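Local coordinates for putative major capsid protein (Cafeteriavirus-dependent mavirus, PDB 6G44) that forms the double jelly-roll building block of the virophage capsid, probably assembling as trimers into the protein shell, at residues A51-G55 with I261-I266. Numbering follows the deposited sequence.
Sequences APNNG and ITGFKI
N53 and F264 join a beta turn to the corner of a kinked strand, 258-273, in a jelly-roll sheet of this double jelly-roll capsid protein. The type I turn runs from P52 to G55, in the loop between strands 43-45 and 58-66. Its partner strand bends at G263. The turn is closed by G55 N, which donates to P52 O. N53 holds the bend with both of its oxygens. Its backbone O accepts from F264 N at 3.0 Å, in a fairly straight bond (161°). Its side-chain OD1 takes the N-H of G263, also at 3.0 Å, but this bond is more bent. The G263 nitrogen stands above the amide plane rather than in it. CG of N53 lies anti to the backbone N (chi1 -174°), which swings the amide back over the bend. A water donates to both OD1 of N53 and O of F264, adding a third link. A second water bridges A51 O and the ammonium of K265. The F264 side chain reaches toward the turn, where A51 CB, P52 O and G55 CA gather round it. A51 CB meets the F264 ring obliquely, 4.0 Å from CD2. A51 CB also touches CG2 of I266. F264 is buried; I59 of strand 58-66 touches it and I266, and the F236 ring meets its ring. Within the turn, N54 CA makes a CA-H...O contact with I261 O. The alpha carbon of G55 sits over one face of the F264 ring, a CH-pi contact 3.8 Å from the centroid and 18° off the normal.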
# COMPACT_ATOMS: atom_id res chain seq x y z
N ALA C 51 -37.56 13.56 6.13
CA ALA C 51 -36.42 14.24 5.58
C ALA C 51 -36.82 15.18 4.44
O ALA C 51 -37.74 14.86 3.71
CB ALA C 51 -35.42 13.21 5.03
N PRO C 52 -36.08 16.28 4.27
CA PRO C 52 -36.42 17.17 3.14
C PRO C 52 -36.22 16.42 1.84
O PRO C 52 -35.16 15.83 1.62
CB PRO C 52 -35.45 18.32 3.28
CG PRO C 52 -34.37 17.83 4.18
CD PRO C 52 -34.95 16.79 5.05
N ASN C 53 -37.20 16.44 0.96
CA ASN C 53 -37.24 15.53 -0.17
C ASN C 53 -36.08 15.75 -1.18
O ASN C 53 -35.65 14.81 -1.85
CB ASN C 53 -38.60 15.59 -0.88
CG ASN C 53 -38.73 14.57 -1.97
OD1 ASN C 53 -38.57 13.36 -1.74
ND2 ASN C 53 -39.06 15.04 -3.17
N ASN C 54 -35.60 16.99 -1.27
CA ASN C 54 -34.47 17.31 -2.16
C ASN C 54 -33.14 17.45 -1.42
O ASN C 54 -32.16 17.98 -1.98
CB ASN C 54 -34.75 18.57 -2.98
CG ASN C 54 -34.70 19.82 -2.18
OD1 ASN C 54 -34.72 19.80 -0.95
ND2 ASN C 54 -34.63 20.96 -2.88
N GLY C 55 -33.10 17.02 -0.15
CA GLY C 55 -31.87 17.07 0.64
C GLY C 55 -31.46 18.40 1.23
O GLY C 55 -30.41 18.49 1.93
N ILE C 261 -32.27 16.36 -7.04
CA ILE C 261 -32.34 15.30 -6.02
C ILE C 261 -33.79 15.11 -5.61
O ILE C 261 -34.50 16.10 -5.32
CB ILE C 261 -31.50 15.69 -4.79
CG1 ILE C 261 -30.05 16.03 -5.19
CG2 ILE C 261 -31.55 14.62 -3.68
CD1 ILE C 261 -29.24 14.88 -5.78
N THR C 262 -34.21 13.87 -5.59
CA THR C 262 -35.54 13.49 -5.10
C THR C 262 -35.45 12.27 -4.22
O THR C 262 -34.46 11.52 -4.25
CB THR C 262 -36.52 13.23 -6.27
OG1 THR C 262 -36.09 12.12 -7.07
CG2 THR C 262 -36.69 14.48 -7.13
N GLY C 263 -36.49 12.04 -3.44
CA GLY C 263 -36.59 10.86 -2.62
C GLY C 263 -35.53 10.79 -1.53
O GLY C 263 -35.22 9.69 -1.06
N PHE C 264 -35.00 11.93 -1.13
CA PHE C 264 -33.93 11.97 -0.10
C PHE C 264 -34.38 11.39 1.24
O PHE C 264 -35.45 11.73 1.75
CB PHE C 264 -33.39 13.37 0.06
CG PHE C 264 -32.25 13.46 1.03
CD1 PHE C 264 -30.97 13.22 0.58
CD2 PHE C 264 -32.45 13.78 2.34
CE1 PHE C 264 -29.89 13.31 1.46
CE2 PHE C 264 -31.38 13.86 3.23
CZ PHE C 264 -30.10 13.60 2.78
N LYS C 265 -33.57 10.46 1.77
CA LYS C 265 -33.75 9.90 3.09
C LYS C 265 -32.40 9.89 3.80
O LYS C 265 -31.35 9.81 3.15
CB LYS C 265 -34.27 8.48 3.00
CG LYS C 265 -35.65 8.36 2.36
CD LYS C 265 -36.73 8.96 3.23
CE LYS C 265 -38.13 8.79 2.65
NZ LYS C 265 -39.10 9.63 3.42
N ILE C 266 -32.45 10.01 5.12
CA ILE C 266 -31.25 10.00 5.95
C ILE C 266 -31.55 9.35 7.29
O ILE C 266 -32.61 9.61 7.89
CB ILE C 266 -30.65 11.41 6.10
CG1 ILE C 266 -29.27 11.37 6.81
CG2 ILE C 266 -31.62 12.36 6.78
CD1 ILE C 266 -28.58 12.71 6.86
O HOH W 1 -39.01 12.62 3.11
O HOH W 2 -37.93 11.91 0.65